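Local coordinates for protein HTH-type transcriptional regulator Rv1985c/MT2039 (Mycobacterium tuberculosis, PDB 3ISP) that binds DNA as a homodimeric LysR-type transcriptional regulator and probably activates expression of the lysine exporter LysE while repressing its own gene, at the interface of chains A and B. Coordinates in Å, arbitrary orientation; residue numbers count along the deposited sequence, not the author numbering. Chains: chain A/B, HTH-type transcriptional regulator Rv1985c/MT2039.

Contact 1: the interface of chains A and B. Residues chain A 6-7, 71, 74-75, 78-79; chain B 5, 7, 71, 74-75, 78-79.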
loop_
_atom_site.group_PDB
_atom_site.type_symbol
_atom_site.label_atom_id
_atom_site.label_comp_id
_atom_site.label_asym_id
_atom_site.label_seq_id
_atom_site.Cartn_x
_atom_site.Cartn_y
_atom_site.Cartn_z
ATOM N N LEU A 6 -26.953 4.767 -23.487
ATOM C CA LEU A 6 -26.949 4.210 -22.135
ATOM C C LEU A 6 -26.388 2.776 -21.996
ATOM O O LEU A 6 -27.016 1.923 -21.372
ATOM C CB LEU A 6 -28.345 4.310 -21.487
ATOM C CG LEU A 6 -29.644 4.025 -22.259
ATOM C CD1 LEU A 6 -29.534 2.812 -23.180
ATOM C CD2 LEU A 6 -30.819 3.860 -21.292
ATOM N N ASP A 7 -25.214 2.517 -22.567
ATOM C CA ASP A 7 -24.471 1.283 -22.282
ATOM C C ASP A 7 -24.920 0.080 -23.117
ATOM O O ASP A 7 -25.361 0.248 -24.248
ATOM C CB ASP A 7 -24.524 0.964 -20.781
ATOM C CG ASP A 7 -24.149 2.166 -19.911
ATOM O OD1 ASP A 7 -23.327 3.003 -20.352
ATOM O OD2 ASP A 7 -24.675 2.277 -18.783
ATOM N N LEU A 71 -22.218 -2.397 -12.080
ATOM C CA LEU A 71 -23.338 -2.234 -12.994
ATOM C C LEU A 71 -23.498 -3.437 -13.913
ATOM O O LEU A 71 -24.607 -3.916 -14.146
ATOM C CB LEU A 71 -23.155 -0.976 -13.837
ATOM C CG LEU A 71 -24.291 -0.690 -14.818
ATOM C CD1 LEU A 71 -25.602 -0.504 -14.070
ATOM C CD2 LEU A 71 -23.984 0.531 -15.656
ATOM N N GLN A 74 -24.883 -6.486 -11.673
ATOM C CA GLN A 74 -26.247 -6.378 -11.194
ATOM C C GLN A 74 -27.145 -6.584 -12.398
ATOM O O GLN A 74 -28.177 -7.244 -12.319
ATOM C CB GLN A 74 -26.489 -5.021 -10.534
ATOM C CG GLN A 74 -25.417 -4.653 -9.514
ATOM C CD GLN A 74 -25.717 -3.373 -8.752
ATOM O OE1 GLN A 74 -25.895 -2.304 -9.335
ATOM N NE2 GLN A 74 -25.747 -3.477 -7.433
ATOM N N THR A 75 -26.721 -6.040 -13.528
ATOM C CA THR A 75 -27.464 -6.173 -14.770
ATOM C C THR A 75 -27.539 -7.626 -15.220
ATOM O O THR A 75 -28.579 -8.093 -15.685
ATOM C CB THR A 75 -26.824 -5.318 -15.875
ATOM O OG1 THR A 75 -27.347 -3.986 -15.800
ATOM C CG2 THR A 75 -27.115 -5.897 -17.245
ATOM N N LEU A 78 -30.045 -9.310 -12.872
ATOM C CA LEU A 78 -31.358 -8.797 -13.237
ATOM C C LEU A 78 -31.826 -9.443 -14.523
ATOM O O LEU A 78 -32.969 -9.876 -14.641
ATOM C CB LEU A 78 -31.309 -7.284 -13.411
ATOM C CG LEU A 78 -31.361 -6.495 -12.105
ATOM C CD1 LEU A 78 -31.474 -5.003 -12.381
ATOM C CD2 LEU A 78 -32.519 -6.986 -11.265
ATOM N N GLU A 79 -30.922 -9.517 -15.487
ATOM C CA GLU A 79 -31.252 -10.097 -16.777
ATOM C C GLU A 79 -31.626 -11.582 -16.693
ATOM O O GLU A 79 -32.644 -11.991 -17.238
ATOM C CB GLU A 79 -30.103 -9.888 -17.753
ATOM C CG GLU A 79 -30.237 -10.666 -19.040
ATOM C CD GLU A 79 -29.025 -10.487 -19.921
ATOM O OE1 GLU A 79 -28.782 -9.345 -20.376
ATOM O OE2 GLU A 79 -28.307 -11.486 -20.140
ATOM N N GLN B 5 -26.111 -12.096 -22.111
ATOM C CA GLN B 5 -26.613 -10.736 -22.277
ATOM C C GLN B 5 -27.585 -10.657 -23.461
ATOM O O GLN B 5 -27.381 -11.311 -24.484
ATOM C CB GLN B 5 -25.447 -9.760 -22.456
ATOM C CG GLN B 5 -24.203 -10.128 -21.649
ATOM C CD GLN B 5 -24.428 -10.062 -20.145
ATOM O OE1 GLN B 5 -23.858 -10.848 -19.384
ATOM N NE2 GLN B 5 -25.262 -9.122 -19.711
ATOM N N ASP B 7 -29.151 -7.372 -24.024
ATOM C CA ASP B 7 -29.214 -5.931 -24.264
ATOM C C ASP B 7 -28.816 -5.583 -25.701
ATOM O O ASP B 7 -28.323 -6.440 -26.434
ATOM C CB ASP B 7 -28.344 -5.187 -23.240
ATOM C CG ASP B 7 -28.940 -5.215 -21.838
ATOM O OD1 ASP B 7 -29.003 -6.308 -21.227
ATOM O OD2 ASP B 7 -29.341 -4.139 -21.343
ATOM N N LEU B 71 -37.211 -5.106 -16.781
ATOM C CA LEU B 71 -35.764 -5.163 -16.935
ATOM C C LEU B 71 -35.246 -3.824 -17.425
ATOM O O LEU B 71 -34.369 -3.228 -16.810
ATOM C CB LEU B 71 -35.334 -6.269 -17.897
ATOM C CG LEU B 71 -33.813 -6.353 -18.083
ATOM C CD1 LEU B 71 -33.167 -6.855 -16.816
ATOM C CD2 LEU B 71 -33.418 -7.231 -19.257
ATOM N N GLN B 74 -35.435 -1.218 -14.391
ATOM C CA GLN B 74 -34.437 -1.326 -13.332
ATOM C C GLN B 74 -32.997 -1.159 -13.865
ATOM O O GLN B 74 -32.167 -0.506 -13.233
ATOM C CB GLN B 74 -34.631 -2.597 -12.480
ATOM C CG GLN B 74 -34.912 -3.851 -13.273
ATOM C CD GLN B 74 -35.733 -4.878 -12.507
ATOM O OE1 GLN B 74 -36.308 -4.585 -11.454
ATOM N NE2 GLN B 74 -35.803 -6.092 -13.050
ATOM N N THR B 75 -32.708 -1.727 -15.032
ATOM C CA THR B 75 -31.419 -1.503 -15.689
ATOM C C THR B 75 -31.080 -0.020 -15.712
ATOM O O THR B 75 -30.003 0.403 -15.283
ATOM C CB THR B 75 -31.454 -1.940 -17.158
ATOM O OG1 THR B 75 -31.885 -3.298 -17.250
ATOM C CG2 THR B 75 -30.079 -1.794 -17.788
ATOM N N LEU B 78 -30.406 1.666 -12.402
ATOM C CA LEU B 78 -29.057 1.394 -11.947
ATOM C C LEU B 78 -28.091 2.333 -12.660
ATOM O O LEU B 78 -27.455 3.166 -12.022
ATOM C CB LEU B 78 -28.689 -0.074 -12.175
ATOM C CG LEU B 78 -29.491 -1.103 -11.372
ATOM C CD1 LEU B 78 -28.963 -2.508 -11.619
ATOM C CD2 LEU B 78 -29.462 -0.770 -9.891
ATOM N N GLU B 79 -28.009 2.218 -13.982
ATOM C CA GLU B 79 -27.120 3.072 -14.767
ATOM C C GLU B 79 -27.038 4.514 -14.255
ATOM O O GLU B 79 -25.947 5.037 -14.039
ATOM C CB GLU B 79 -27.514 3.052 -16.237
ATOM C CG GLU B 79 -27.338 1.691 -16.869
ATOM C CD GLU B 79 -27.441 1.738 -18.377
ATOM O OE1 GLU B 79 -27.623 0.663 -18.996
ATOM O OE2 GLU B 79 -27.336 2.852 -18.934
#
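Carboxylates are the main flat groups here, paired at both ends of the patch. Those of A:Asp7 and B:Glu79 meet tip to tip with their planes 39° apart, and A:Asp7 OD2 lies 2.7 Å from B:Glu79 OE2. The same B:Glu79 OE2 comes 2.6 Å from the backbone carbonyl A:Leu6 O. All three oxygens act as acceptors unless a carboxylate is protonated, which is not seen; as modelled the cluster is a clash, and at this resolution the crowding carries no weight. At the opposite end the A:Glu79 carboxylate crosses that of B:Asp7 obliquely, with 32° between the planes. There A:Glu79 OE1 stands 3.2 Å from B:Asp7 OD1, probably an unfavourable approach if both groups are ionised. A:Glu79 OE2 possibly accepts a hydrogen bond from the backbone nitrogen B:Gln5 N at 3.0 Å, but the fit around B:Gln5, the first modelled residue, is poorly determined. Different torsions serve the two ends: A:Glu79 holds CG anti to its backbone N (chi1 169°), B:Glu79 beside it.

Between these polar ends, helix 66-82 of chain A packs against helix 66-85 of chain B, the linker helices through which LysR-type regulators dimerise. A:Leu78 and B:Leu78 both hold CG beside the backbone N and meet tip to tip, CD1 to CD1 at 3.6 Å. Around this centre the packing is roughly reciprocal. Each Leu71 sets CG anti to its backbone N; A:Leu71 CD1 crosses obliquely to B:Leu78 CB at 3.6 Å, while B:Leu71 CD1 rests on the A:Leu78–A:Glu79 backbone. A:Gln74 presents CB to B:Leu78 CD1, whereas B:Gln74, its CG in the crowded position between N and the carbonyl carbon, lays CG 3.7 Å from A:Leu78 CD1.

The Thr75 pair crosses obliquely, the A:Thr75 hydroxyl facing the B:Thr75 methyl. That methyl is directed by the B:Thr75 hydroxyl, which turns back along its own helix: OG1 donates to B:Leu71 O at 2.5 Å from above the carbonyl plane.

Contact 2: the interface of chains A and B. Residues chain A 51, 54, 56, 60, 62; chain B 137-139.
The wing of the winged helix-turn-helix domain, formed in chain A by strands 53-54 and 60-61, meets the end of helix 129-137 in the regulatory domain of chain B. Two oppositely oriented ion pairs fasten it. A:Glu56 and B:Arg137 cross at about a right angle, and B:Arg137 NE donates to A:Glu56 OE2 at 2.8 Å. The donor reaches that oxygen from above the carboxylate plane, and the angle at the hydrogen is only 131°; the neighbouring NH2 adds a weak bond to the same atom. Bends at chi2 and chi3 turn the arginine head toward the wing.

Running the other way, A:Arg60 extends from CG to NE and forms a salt bridge through NH2 to B:Glu138 OE2 at 2.9 Å. Its N-H points elsewhere, so the attraction is one of charge. The B:Glu138 carboxylate sits at the guanidinium edge, with the planes 79° apart, while A:Val54 CG2 covers one guanidinium face toward its rim. Water 1 joins the pairs, bonding to A:Glu56 OE2, B:Arg137 NH2 and B:Glu138 OE2, and probably eases repulsion between the two carboxylates.

Beneath the charges, A:Val54 CG1 packs 3.8 Å from B:Glu138 CA, and A:Val51 CG1 touches B:Gly139 CA. A:Thr62 turns its methyl toward B:Glu138 O, its hydroxyl being held by A:Val51 O, where OG1 donates at 2.9 Å in the carbonyl plane, along a lone pair.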
loop_
_atom_site.group_PDB
_atom_site.type_symbol
_atom_site.label_atom_id
_atom_site.label_comp_id
_atom_site.label_asym_id
_atom_site.label_seq_id
_atom_site.Cartn_x
_atom_site.Cartn_y
_atom_site.Cartn_z
ATOM N N VAL A 51 -11.385 7.006 -18.558
ATOM C CA VAL A 51 -10.693 5.788 -18.883
ATOM C C VAL A 51 -11.147 4.775 -17.835
ATOM O O VAL A 51 -11.256 5.124 -16.653
ATOM C CB VAL A 51 -9.185 6.021 -18.887
ATOM C CG1 VAL A 51 -8.429 4.713 -18.764
ATOM C CG2 VAL A 51 -8.803 6.762 -20.152
ATOM N N VAL A 54 -7.125 -0.148 -17.145
ATOM C CA VAL A 54 -5.699 -0.085 -17.397
ATOM C C VAL A 54 -5.360 -1.197 -18.399
ATOM O O VAL A 54 -5.614 -2.372 -18.136
ATOM C CB VAL A 54 -4.899 -0.276 -16.117
ATOM C CG1 VAL A 54 -3.537 0.352 -16.270
ATOM C CG2 VAL A 54 -5.634 0.339 -14.949
ATOM N N GLU A 56 -2.561 -2.420 -19.420
ATOM C CA GLU A 56 -1.293 -3.128 -19.228
ATOM C C GLU A 56 -1.386 -4.556 -18.699
ATOM O O GLU A 56 -2.450 -5.025 -18.280
ATOM C CB GLU A 56 -0.382 -2.352 -18.272
ATOM C CG GLU A 56 -0.208 -0.875 -18.577
ATOM C CD GLU A 56 0.105 -0.070 -17.322
ATOM O OE1 GLU A 56 -0.564 -0.312 -16.293
ATOM O OE2 GLU A 56 1.010 0.795 -17.360
ATOM N N ARG A 60 -6.943 -4.422 -15.301
ATOM C CA ARG A 60 -7.744 -4.161 -14.119
ATOM C C ARG A 60 -8.593 -2.911 -14.325
ATOM O O ARG A 60 -8.293 -2.073 -15.176
ATOM C CB ARG A 60 -6.850 -4.002 -12.888
ATOM C CG ARG A 60 -5.757 -2.949 -13.036
ATOM C CD ARG A 60 -5.163 -2.552 -11.682
ATOM N NE ARG A 60 -4.332 -1.346 -11.750
ATOM C CZ ARG A 60 -3.108 -1.303 -12.278
ATOM N NH1 ARG A 60 -2.563 -2.396 -12.810
ATOM N NH2 ARG A 60 -2.432 -0.163 -12.284
ATOM N N THR A 62 -9.989 0.761 -13.538
ATOM C CA THR A 62 -9.543 1.976 -12.896
ATOM C C THR A 62 -10.558 2.258 -11.821
ATOM O O THR A 62 -11.601 1.617 -11.756
ATOM C CB THR A 62 -9.542 3.164 -13.843
ATOM O OG1 THR A 62 -10.865 3.360 -14.347
ATOM C CG2 THR A 62 -8.588 2.941 -14.994
ATOM N N ARG B 137 -1.991 6.244 -18.136
ATOM C CA ARG B 137 -2.335 4.845 -18.373
ATOM C C ARG B 137 -3.246 4.235 -17.306
ATOM O O ARG B 137 -4.135 3.440 -17.612
ATOM C CB ARG B 137 -1.059 4.016 -18.482
ATOM C CG ARG B 137 -0.472 3.945 -19.875
ATOM C CD ARG B 137 1.042 3.845 -19.810
ATOM N NE ARG B 137 1.488 3.236 -18.561
ATOM C CZ ARG B 137 2.702 3.395 -18.045
ATOM N NH1 ARG B 137 3.605 4.141 -18.669
ATOM N NH2 ARG B 137 3.015 2.813 -16.896
ATOM N N GLU B 138 -3.026 4.598 -16.054
ATOM C CA GLU B 138 -3.764 3.962 -14.972
ATOM C C GLU B 138 -5.061 4.698 -14.730
ATOM O O GLU B 138 -5.794 4.423 -13.770
ATOM C CB GLU B 138 -2.920 3.865 -13.698
ATOM C CG GLU B 138 -1.873 2.763 -13.769
ATOM C CD GLU B 138 -1.082 2.627 -12.486
ATOM O OE1 GLU B 138 -1.301 3.469 -11.581
ATOM O OE2 GLU B 138 -0.253 1.683 -12.388
ATOM N N GLY B 139 -5.335 5.637 -15.625
ATOM C CA GLY B 139 -6.607 6.331 -15.627
ATOM C C GLY B 139 -6.859 7.153 -14.385
ATOM O O GLY B 139 -7.996 7.382 -14.009
HETATM O O HOH W 1 0.888 2.032 -15.114
#

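About 24 Å separates the C-alpha centres of contact 1 and contact 2, and they share no residue. Their elements are nevertheless joined in sequence: in chain A the wing strands of contact 2 run through the 3-10 helix 63-65 into the linker helix of contact 1. Contact 1 pairs like segments of the two subunits, as expected in the homodimer, whereas contact 2 sets the DNA-binding domain of one subunit against the regulatory domain of the other. Together they plausibly tie the placement of the DNA-binding domains to the regulatory domains, in a dimer whose interface departs from exact two-fold symmetry.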